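PDB 5H9D: farnesyl pyrophosphate synthetase from Staphylococcus aureus, which probably catalyses, with magnesium, the chain elongation of prenyl diphosphates to heptaprenyl diphosphate, working as one subunit of a two-chain synthase. Local coordinates for residues D139-D150 and R164-L172; I201-L212 and T311-T319. All coordinates share one frame; numbering follows the deposited sequence.

Contact 1 (D139-D150 and R164-L172)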
loop_
_atom_site.group_PDB
_atom_site.type_symbol
_atom_site.label_atom_id
_atom_site.label_comp_id
_atom_site.label_asym_id
_atom_site.label_seq_id
_atom_site.Cartn_x
_atom_site.Cartn_y
_atom_site.Cartn_z
ATOM N N ASP A 139 4.077 -4.305 -7.495
ATOM C CA ASP A 139 3.905 -5.754 -7.491
ATOM C C ASP A 139 3.016 -6.155 -6.350
ATOM O O ASP A 139 2.224 -7.103 -6.468
ATOM C CB ASP A 139 5.250 -6.484 -7.374
ATOM C CG ASP A 139 6.236 -6.085 -8.470
ATOM O OD1 ASP A 139 5.851 -5.999 -9.658
ATOM O OD2 ASP A 139 7.410 -5.856 -8.134
ATOM N N VAL A 140 3.134 -5.432 -5.244
ATOM C CA VAL A 140 2.295 -5.750 -4.122
ATOM C C VAL A 140 0.875 -5.585 -4.574
ATOM O O VAL A 140 0.088 -6.504 -4.471
ATOM C CB VAL A 140 2.533 -4.838 -2.916
ATOM C CG1 VAL A 140 1.500 -5.162 -1.849
ATOM C CG2 VAL A 140 3.921 -5.054 -2.356
ATOM N N CYS A 141 0.562 -4.421 -5.122
ATOM C CA CYS A 141 -0.792 -4.133 -5.565
ATOM C C CYS A 141 -1.313 -5.090 -6.610
ATOM O O CYS A 141 -2.435 -5.581 -6.488
ATOM C CB CYS A 141 -0.900 -2.692 -6.085
ATOM S SG CYS A 141 -0.345 -1.398 -4.914
ATOM N N ARG A 142 -0.530 -5.363 -7.645
ATOM C CA ARG A 142 -1.046 -6.277 -8.655
ATOM C C ARG A 142 -1.227 -7.620 -7.978
ATOM O O ARG A 142 -2.103 -8.402 -8.355
ATOM C CB ARG A 142 -0.146 -6.339 -9.916
ATOM C CG ARG A 142 1.277 -6.915 -9.770
ATOM C CD ARG A 142 2.127 -6.412 -10.945
ATOM N NE ARG A 142 1.262 -6.140 -12.098
ATOM C CZ ARG A 142 0.984 -7.023 -13.054
ATOM N NH1 ARG A 142 1.515 -8.232 -13.006
ATOM N NH2 ARG A 142 0.141 -6.718 -14.033
ATOM N N GLY A 143 -0.429 -7.870 -6.945
ATOM C CA GLY A 143 -0.596 -9.104 -6.206
ATOM C C GLY A 143 -1.998 -9.104 -5.606
ATOM O O GLY A 143 -2.834 -9.943 -5.944
ATOM N N GLU A 144 -2.272 -8.134 -4.734
ATOM C CA GLU A 144 -3.578 -8.018 -4.086
ATOM C C GLU A 144 -4.723 -8.187 -5.060
ATOM O O GLU A 144 -5.800 -8.630 -4.675
ATOM C CB GLU A 144 -3.700 -6.675 -3.355
ATOM C CG GLU A 144 -3.117 -6.698 -1.921
ATOM C CD GLU A 144 -2.988 -5.304 -1.296
ATOM O OE1 GLU A 144 -2.042 -4.570 -1.677
ATOM O OE2 GLU A 144 -3.831 -4.941 -0.429
ATOM N N LEU A 145 -4.487 -7.846 -6.322
ATOM C CA LEU A 145 -5.515 -7.978 -7.336
ATOM C C LEU A 145 -5.670 -9.426 -7.811
ATOM O O LEU A 145 -6.798 -9.914 -7.968
ATOM C CB LEU A 145 -5.215 -7.061 -8.526
ATOM C CG LEU A 145 -5.672 -5.599 -8.428
ATOM C CD1 LEU A 145 -5.071 -4.785 -9.557
ATOM C CD2 LEU A 145 -7.166 -5.544 -8.468
ATOM N N PHE A 146 -4.557 -10.118 -8.046
ATOM C CA PHE A 146 -4.661 -11.514 -8.492
ATOM C C PHE A 146 -5.294 -12.381 -7.406
ATOM O O PHE A 146 -5.960 -13.362 -7.704
ATOM C CB PHE A 146 -3.293 -12.087 -8.903
ATOM C CG PHE A 146 -2.700 -11.408 -10.103
ATOM C CD1 PHE A 146 -3.501 -11.059 -11.177
ATOM C CD2 PHE A 146 -1.357 -11.062 -10.138
ATOM C CE1 PHE A 146 -2.983 -10.372 -12.254
ATOM C CE2 PHE A 146 -0.828 -10.368 -11.228
ATOM C CZ PHE A 146 -1.647 -10.024 -12.281
ATOM N N GLN A 147 -5.105 -11.980 -6.152
ATOM C CA GLN A 147 -5.661 -12.694 -5.011
ATOM C C GLN A 147 -7.179 -12.553 -4.964
ATOM O O GLN A 147 -7.893 -13.527 -4.715
ATOM C CB GLN A 147 -5.031 -12.160 -3.720
ATOM C CG GLN A 147 -5.691 -12.590 -2.418
ATOM C CD GLN A 147 -4.877 -12.170 -1.197
ATOM O OE1 GLN A 147 -3.785 -12.702 -0.950
ATOM N NE2 GLN A 147 -5.395 -11.208 -0.440
ATOM N N PHE A 148 -7.661 -11.334 -5.204
ATOM C CA PHE A 148 -9.093 -11.041 -5.214
ATOM C C PHE A 148 -9.733 -11.736 -6.411
ATOM O O PHE A 148 -10.888 -12.170 -6.365
ATOM C CB PHE A 148 -9.309 -9.526 -5.314
ATOM C CG PHE A 148 -10.757 -9.113 -5.296
ATOM C CD1 PHE A 148 -11.614 -9.455 -6.356
ATOM C CD2 PHE A 148 -11.270 -8.377 -4.216
ATOM C CE1 PHE A 148 -12.945 -9.076 -6.342
ATOM C CE2 PHE A 148 -12.600 -7.989 -4.189
ATOM C CZ PHE A 148 -13.441 -8.342 -5.258
ATOM N N GLN A 149 -8.945 -11.824 -7.476
ATOM C CA GLN A 149 -9.318 -12.444 -8.735
ATOM C C GLN A 149 -9.212 -13.971 -8.622
ATOM O O GLN A 149 -9.788 -14.719 -9.425
ATOM C CB GLN A 149 -8.389 -11.900 -9.805
ATOM C CG GLN A 149 -8.493 -12.522 -11.152
ATOM C CD GLN A 149 -7.411 -12.007 -12.087
ATOM O OE1 GLN A 149 -7.568 -10.965 -12.718
ATOM N NE2 GLN A 149 -6.297 -12.727 -12.161
ATOM N N ASP A 150 -8.477 -14.427 -7.610
ATOM C CA ASP A 150 -8.291 -15.860 -7.345
ATOM C C ASP A 150 -9.401 -16.375 -6.439
ATOM O O ASP A 150 -9.636 -17.589 -6.381
ATOM C CB ASP A 150 -6.974 -16.128 -6.587
ATOM C CG ASP A 150 -5.797 -16.425 -7.496
ATOM O OD1 ASP A 150 -6.024 -16.885 -8.635
ATOM O OD2 ASP A 150 -4.642 -16.216 -7.041
ATOM N N ARG A 164 2.049 -15.588 -4.601
ATOM C CA ARG A 164 1.011 -14.710 -4.067
ATOM C C ARG A 164 1.340 -14.196 -2.678
ATOM O O ARG A 164 0.955 -13.074 -2.343
ATOM C CB ARG A 164 -0.355 -15.431 -4.043
ATOM C CG ARG A 164 -1.600 -14.528 -3.832
ATOM C CD ARG A 164 -2.931 -15.246 -4.199
ATOM N NE ARG A 164 -3.371 -16.159 -3.140
ATOM C CZ ARG A 164 -3.798 -17.410 -3.333
ATOM N NH1 ARG A 164 -3.864 -17.923 -4.559
ATOM N NH2 ARG A 164 -4.124 -18.168 -2.296
ATOM N N ILE A 165 2.023 -14.984 -1.851
ATOM C CA ILE A 165 2.343 -14.477 -0.521
ATOM C C ILE A 165 3.671 -13.743 -0.557
ATOM O O ILE A 165 4.076 -13.080 0.397
ATOM C CB ILE A 165 2.358 -15.589 0.558
ATOM C CG1 ILE A 165 3.452 -16.589 0.282
ATOM C CG2 ILE A 165 0.991 -16.262 0.617
ATOM C CD1 ILE A 165 3.602 -17.539 1.384
ATOM N N ASN A 166 4.340 -13.854 -1.692
ATOM C CA ASN A 166 5.589 -13.160 -1.889
ATOM C C ASN A 166 5.293 -11.671 -2.146
ATOM O O ASN A 166 5.884 -10.787 -1.513
ATOM C CB ASN A 166 6.325 -13.736 -3.077
ATOM C CG ASN A 166 7.547 -12.928 -3.417
ATOM O OD1 ASN A 166 8.466 -12.799 -2.592
ATOM N ND2 ASN A 166 7.566 -12.355 -4.625
ATOM N N ARG A 167 4.383 -11.392 -3.081
ATOM C CA ARG A 167 4.010 -10.011 -3.395
ATOM C C ARG A 167 3.211 -9.413 -2.230
ATOM O O ARG A 167 3.492 -8.303 -1.752
ATOM C CB ARG A 167 3.146 -9.950 -4.649
ATOM C CG ARG A 167 3.763 -10.505 -5.911
ATOM C CD ARG A 167 2.658 -10.815 -6.923
ATOM N NE ARG A 167 3.104 -11.780 -7.919
ATOM C CZ ARG A 167 3.810 -11.477 -9.009
ATOM N NH1 ARG A 167 4.145 -10.211 -9.272
ATOM N NH2 ARG A 167 4.216 -12.458 -9.817
ATOM N N LYS A 168 2.210 -10.158 -1.784
ATOM C CA LYS A 168 1.338 -9.743 -0.694
ATOM C C LYS A 168 2.002 -9.429 0.656
ATOM O O LYS A 168 1.602 -8.466 1.311
ATOM C CB LYS A 168 0.254 -10.821 -0.513
ATOM C CG LYS A 168 -0.553 -10.829 0.795
ATOM C CD LYS A 168 -1.494 -12.055 0.795
ATOM C CE LYS A 168 -1.963 -12.511 2.187
ATOM N NZ LYS A 168 -3.005 -11.643 2.844
ATOM N N THR A 169 3.022 -10.185 1.066
ATOM C CA THR A 169 3.622 -9.963 2.382
ATOM C C THR A 169 5.138 -9.955 2.500
ATOM O O THR A 169 5.713 -9.091 3.161
ATOM C CB THR A 169 3.101 -11.019 3.377
ATOM O OG1 THR A 169 1.675 -10.997 3.375
ATOM C CG2 THR A 169 3.580 -10.746 4.769
ATOM N N ALA A 170 5.782 -10.943 1.900
ATOM C CA ALA A 170 7.234 -11.074 1.956
ATOM C C ALA A 170 8.002 -9.865 1.391
ATOM O O ALA A 170 9.005 -9.411 1.960
ATOM C CB ALA A 170 7.647 -12.353 1.224
ATOM N N LEU A 171 7.494 -9.349 0.279
ATOM C CA LEU A 171 8.085 -8.226 -0.437
ATOM C C LEU A 171 8.363 -6.974 0.368
ATOM O O LEU A 171 9.340 -6.298 0.119
ATOM C CB LEU A 171 7.192 -7.883 -1.614
ATOM C CG LEU A 171 7.881 -7.453 -2.887
ATOM C CD1 LEU A 171 9.139 -8.267 -3.065
ATOM C CD2 LEU A 171 6.901 -7.641 -4.063
ATOM N N LEU A 172 7.513 -6.654 1.332
ATOM C CA LEU A 172 7.738 -5.458 2.135
ATOM C C LEU A 172 8.637 -5.749 3.338
ATOM O O LEU A 172 9.124 -4.832 3.992
ATOM C CB LEU A 172 6.399 -4.860 2.599
ATOM C CG LEU A 172 6.349 -3.333 2.792
ATOM C CD1 LEU A 172 6.581 -2.618 1.447
ATOM C CD2 LEU A 172 5.002 -2.945 3.350
#
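The guanidinium of Arg164 and the carboxylate of Asp150 meet with their planes 69° apart, too steep for a flat, two-pronged pair. Arg164 NH1 gives one hydrogen bond to Asp150 OD2 (3.1 Å), part of a salt bridge, and reaches the oxygen from well above the carboxylate plane. Gln147 OE1 lies near the guanidinium plane, at its edge, while NH2 is bonded to the carbonyl of Ile234. The Phe146 ring has the carbonyl oxygen of Arg142 over one face, toward the rim, and Arg142 NH1 in plane at its edge. These groups belong to two successive helices of the mainly helical trans-prenyltransferase fold. Their axes run at 140°, closer to antiparallel than to perpendicular, and approach to 7.7 Å. Arg164 can follow Gln147 and still turn its head to Asp150 because its chain bends at chi3 (79°); on the way its CD packs on Gln147 CB at 3.8 Å. The extended Gln147 side chain crosses that of Lys168 at about a right angle, its OE1 lying against the methylenes.

At the opposite end of the interface the backbones come nearest, Val140 CA to Arg167 CA 4.7 Å. The absence of a side chain at Gly143 probably allows this approach: Arg167 CD lies 3.7 Å from Gly143 CA, and Arg167 CB sits 3.5 Å from Asp139 O. Helix 164-172 widens into a pi-type turn over 166-170. The far face of helix 139-150 packs on the chain of the subunit 1 family, where the carbonyl of Arg15 of that partner subunit accepts a hydrogen bond from Arg142 NH2. Beyond Arg167, Leu171 CD2 rests on Asp139 CB at 3.9 Å, and Val140 CG2 abuts Arg167 O at 3.3 Å.

Contact 2 (I201-L212 and T311-T319); sequences IGMSFQIIDDVL and TKKMGSRNT
Asp209 and Arg317 supply the charged part of this contact, a loose one with no hydrogen bond across it. Asp209 OD1 lies 3.6 Å from Arg317 NH1, a long salt bridge, near the guanidinium plane at its edge; the carboxylate itself is turned 83° from that plane. The same NH1 pairs with Thr319 OXT at 3.5 Å, so the C-terminal carboxylate joins the network. A weak bond from Arg317 NE to Met314 O (3.4 Å) ties the head back to a carbonyl three residues earlier, consistent with the bends at chi2 and chi3 that fold the chain round. Ile208 CG2 covers one guanidinium face, over its centre, 3.8 Å from Arg317 CZ.

Asp209 and Asp210 open the sequence Asp-Asp-Val-Leu-Asp, the second aspartate-rich motif of polyprenyl synthases, whose aspartates in relatives coordinate magnesium ions that hold the substrate diphosphate. The C-terminal tail thus lies beside the probable active site. The Phe205 side chain is about 5 Å from a bound phosphate ion, probably from the crystallisation liquor, though such an ion may mark a pocket.

Aromatic contact is supplied by Met314, whose SD stands 5.2 Å from the centroid of the Phe205 ring, 57° off the normal, a slanting Met-aromatic pair.

Aliphatic side chains make the remaining contacts, mostly against backbone and polar atoms. Ile208 CD1 fits against Met314 O and Gly315 CA. Ile201 CG2 faces Met314 CG, and CD1 lies 3.6 Å from Thr311 OG1, a hydroxyl bonded to Leu307 O. At the other end Leu212 CD1 packs on the Asn318-Thr319 peptide, 3.4 Å from Thr319 N.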
loop_
_atom_site.group_PDB
_atom_site.type_symbol
_atom_site.label_atom_id
_atom_site.label_comp_id
_atom_site.label_asym_id
_atom_site.label_seq_id
_atom_site.Cartn_x
_atom_site.Cartn_y
_atom_site.Cartn_z
ATOM N N ILE A 201 11.957 -14.581 6.022
ATOM C CA ILE A 201 11.168 -14.350 7.218
ATOM C C ILE A 201 9.753 -14.010 6.794
ATOM O O ILE A 201 8.802 -14.515 7.370
ATOM C CB ILE A 201 11.759 -13.199 8.057
ATOM C CG1 ILE A 201 12.775 -13.783 9.041
ATOM C CG2 ILE A 201 10.618 -12.371 8.756
ATOM C CD1 ILE A 201 14.035 -12.999 9.102
ATOM N N GLY A 202 9.634 -13.161 5.771
ATOM C CA GLY A 202 8.340 -12.761 5.245
ATOM C C GLY A 202 7.504 -13.910 4.705
ATOM O O GLY A 202 6.293 -13.919 4.890
ATOM N N MET A 203 8.125 -14.866 4.022
ATOM C CA MET A 203 7.395 -16.023 3.491
ATOM C C MET A 203 6.890 -16.859 4.661
ATOM O O MET A 203 5.718 -17.259 4.703
ATOM C CB MET A 203 8.302 -16.883 2.592
ATOM C CG MET A 203 8.790 -16.163 1.319
ATOM S SD MET A 203 7.495 -15.882 0.117
ATOM C CE MET A 203 6.946 -17.566 -0.217
ATOM N N SER A 204 7.770 -17.109 5.621
ATOM C CA SER A 204 7.392 -17.868 6.801
ATOM C C SER A 204 6.268 -17.165 7.572
ATOM O O SER A 204 5.318 -17.794 8.051
ATOM C CB SER A 204 8.589 -18.020 7.713
ATOM O OG SER A 204 8.144 -18.186 9.045
ATOM N N PHE A 205 6.410 -15.847 7.685
ATOM C CA PHE A 205 5.474 -14.988 8.368
ATOM C C PHE A 205 4.053 -15.303 7.914
ATOM O O PHE A 205 3.214 -15.737 8.710
ATOM C CB PHE A 205 5.830 -13.535 8.039
ATOM C CG PHE A 205 5.042 -12.504 8.830
ATOM C CD1 PHE A 205 5.041 -12.513 10.218
ATOM C CD2 PHE A 205 4.345 -11.494 8.182
ATOM C CE1 PHE A 205 4.363 -11.530 10.935
ATOM C CE2 PHE A 205 3.676 -10.516 8.893
ATOM C CZ PHE A 205 3.685 -10.531 10.261
ATOM N N GLN A 206 3.799 -15.073 6.624
ATOM C CA GLN A 206 2.496 -15.297 6.008
ATOM C C GLN A 206 2.003 -16.738 6.110
ATOM O O GLN A 206 0.822 -16.976 6.351
ATOM C CB GLN A 206 2.531 -14.877 4.522
ATOM C CG GLN A 206 1.155 -14.880 3.829
ATOM C CD GLN A 206 0.129 -13.997 4.579
ATOM O OE1 GLN A 206 0.285 -12.772 4.654
ATOM N NE2 GLN A 206 -0.912 -14.636 5.149
ATOM N N ILE A 207 2.895 -17.699 5.917
ATOM C CA ILE A 207 2.456 -19.073 5.998
ATOM C C ILE A 207 1.890 -19.318 7.390
ATOM O O ILE A 207 0.906 -20.032 7.563
ATOM C CB ILE A 207 3.592 -20.055 5.685
ATOM C CG1 ILE A 207 3.993 -19.916 4.214
ATOM C CG2 ILE A 207 3.129 -21.464 5.977
ATOM C CD1 ILE A 207 5.085 -20.832 3.749
ATOM N N ILE A 208 2.491 -18.683 8.386
ATOM C CA ILE A 208 2.006 -18.849 9.742
ATOM C C ILE A 208 0.613 -18.263 9.907
ATOM O O ILE A 208 -0.247 -18.909 10.499
ATOM C CB ILE A 208 3.012 -18.278 10.760
ATOM C CG1 ILE A 208 4.095 -19.333 10.993
ATOM C CG2 ILE A 208 2.333 -17.895 12.069
ATOM C CD1 ILE A 208 5.436 -18.753 11.376
ATOM N N ASP A 209 0.373 -17.062 9.395
ATOM C CA ASP A 209 -0.973 -16.478 9.458
ATOM C C ASP A 209 -2.024 -17.492 8.948
ATOM O O ASP A 209 -3.029 -17.743 9.600
ATOM C CB ASP A 209 -1.078 -15.245 8.552
ATOM C CG ASP A 209 -0.611 -13.973 9.211
ATOM O OD1 ASP A 209 0.523 -13.930 9.745
ATOM O OD2 ASP A 209 -1.389 -12.995 9.168
ATOM N N ASP A 210 -1.773 -18.060 7.771
ATOM C CA ASP A 210 -2.702 -18.987 7.158
ATOM C C ASP A 210 -2.933 -20.209 7.975
ATOM O O ASP A 210 -4.013 -20.779 7.960
ATOM C CB ASP A 210 -2.236 -19.380 5.754
ATOM C CG ASP A 210 -2.163 -18.189 4.821
ATOM O OD1 ASP A 210 -2.745 -17.112 5.153
ATOM O OD2 ASP A 210 -1.530 -18.339 3.751
ATOM N N VAL A 211 -1.917 -20.638 8.688
ATOM C CA VAL A 211 -2.124 -21.802 9.516
ATOM C C VAL A 211 -2.976 -21.364 10.707
ATOM O O VAL A 211 -3.942 -22.032 11.045
ATOM C CB VAL A 211 -0.793 -22.411 9.997
ATOM C CG1 VAL A 211 -1.070 -23.601 10.897
ATOM C CG2 VAL A 211 0.019 -22.858 8.809
ATOM N N LEU A 212 -2.652 -20.214 11.303
ATOM C CA LEU A 212 -3.390 -19.719 12.459
ATOM C C LEU A 212 -4.822 -19.302 12.172
ATOM O O LEU A 212 -5.532 -18.830 13.048
ATOM C CB LEU A 212 -2.662 -18.540 13.088
ATOM C CG LEU A 212 -1.311 -18.715 13.787
ATOM C CD1 LEU A 212 -0.877 -17.354 14.343
ATOM C CD2 LEU A 212 -1.410 -19.744 14.876
ATOM N N THR A 311 14.175 -13.507 14.854
ATOM C CA THR A 311 13.827 -14.489 13.836
ATOM C C THR A 311 13.342 -15.805 14.460
ATOM O O THR A 311 12.716 -16.630 13.781
ATOM C CB THR A 311 15.031 -14.815 12.947
ATOM O OG1 THR A 311 15.487 -13.615 12.334
ATOM C CG2 THR A 311 14.665 -15.834 11.871
ATOM N N LYS A 312 13.639 -16.006 15.746
ATOM C CA LYS A 312 13.245 -17.240 16.402
ATOM C C LYS A 312 11.911 -17.193 17.087
ATOM O O LYS A 312 11.359 -18.238 17.433
ATOM C CB LYS A 312 14.306 -17.701 17.373
ATOM C CG LYS A 312 15.465 -18.392 16.685
ATOM C CD LYS A 312 16.321 -19.052 17.737
ATOM C CE LYS A 312 17.690 -19.405 17.252
ATOM N NZ LYS A 312 18.398 -19.982 18.422
ATOM N N LYS A 313 11.398 -15.989 17.300
ATOM C CA LYS A 313 10.077 -15.846 17.886
ATOM C C LYS A 313 9.155 -15.900 16.658
ATOM O O LYS A 313 8.215 -16.709 16.607
ATOM C CB LYS A 313 9.934 -14.514 18.642
ATOM C CG LYS A 313 10.865 -14.400 19.844
ATOM C CD LYS A 313 10.391 -13.392 20.893
ATOM C CE LYS A 313 11.243 -13.511 22.181
ATOM N NZ LYS A 313 10.704 -12.775 23.384
ATOM N N MET A 314 9.463 -15.072 15.655
ATOM C CA MET A 314 8.688 -15.026 14.413
ATOM C C MET A 314 8.050 -16.369 14.075
ATOM O O MET A 314 6.871 -16.431 13.727
ATOM C CB MET A 314 9.573 -14.614 13.226
ATOM C CG MET A 314 9.792 -13.126 13.064
ATOM S SD MET A 314 8.279 -12.207 12.851
ATOM C CE MET A 314 8.063 -11.590 14.522
ATOM N N GLY A 315 8.841 -17.436 14.173
ATOM C CA GLY A 315 8.344 -18.756 13.847
ATOM C C GLY A 315 7.696 -19.486 14.993
ATOM O O GLY A 315 6.673 -20.141 14.816
ATOM N N SER A 316 8.302 -19.400 16.167
ATOM C CA SER A 316 7.738 -20.049 17.344
ATOM C C SER A 316 6.693 -19.099 17.933
ATOM O O SER A 316 6.718 -18.777 19.129
ATOM C CB SER A 316 8.829 -20.326 18.372
ATOM O OG SER A 316 8.259 -20.835 19.558
ATOM N N ARG A 317 5.783 -18.654 17.069
ATOM C CA ARG A 317 4.727 -17.722 17.434
ATOM C C ARG A 317 3.378 -18.378 17.224
ATOM O O ARG A 317 3.293 -19.479 16.669
ATOM C CB ARG A 317 4.823 -16.470 16.557
ATOM C CG ARG A 317 3.764 -15.413 16.796
ATOM C CD ARG A 317 3.046 -15.043 15.503
ATOM N NE ARG A 317 3.961 -14.868 14.374
ATOM C CZ ARG A 317 3.599 -14.479 13.150
ATOM N NH1 ARG A 317 2.330 -14.208 12.857
ATOM N NH2 ARG A 317 4.519 -14.383 12.203
ATOM N N ASN A 318 2.328 -17.697 17.673
ATOM C CA ASN A 318 0.971 -18.196 17.525
ATOM C C ASN A 318 -0.095 -17.126 17.773
ATOM O O ASN A 318 -1.103 -17.381 18.426
ATOM C CB ASN A 318 0.730 -19.425 18.429
ATOM C CG ASN A 318 1.040 -19.159 19.901
ATOM O OD1 ASN A 318 0.488 -18.240 20.515
ATOM N ND2 ASN A 318 1.919 -19.978 20.475
ATOM N N THR A 319 0.135 -15.927 17.243
ATOM C CA THR A 319 -0.825 -14.829 17.366
ATOM C C THR A 319 -0.263 -13.527 16.783
ATOM O O THR A 319 -0.625 -12.441 17.278
ATOM C CB THR A 319 -1.240 -14.609 18.851
ATOM O OG1 THR A 319 -2.410 -13.782 18.908
ATOM C CG2 THR A 319 -0.101 -13.957 19.645
ATOM O OXT THR A 319 0.520 -13.610 15.813
#

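From the N terminus, contact 1 comes first: after helix 127-150 the chain turns over 151-157 into helix 158-183, which packs back on it; 13 residues separate the contact's segments. The next helix, 188-215, opens contact 2, which closes only after another 98 residues, mostly helical, when the last part of helix 302-315 and the tail after it return. The two loops are therefore in series, neither enclosing nor crossing the other, with centres 18 Å apart. They join side by side through helices 158-183 and 188-215: Thr169 OG1 and Gln206 OE1 lie 2.6 Å apart in a probable hydrogen bond, and Thr169 CG2 packs on Phe205 CD2. Four helices are thereby linked from the subunit interface to the C terminus.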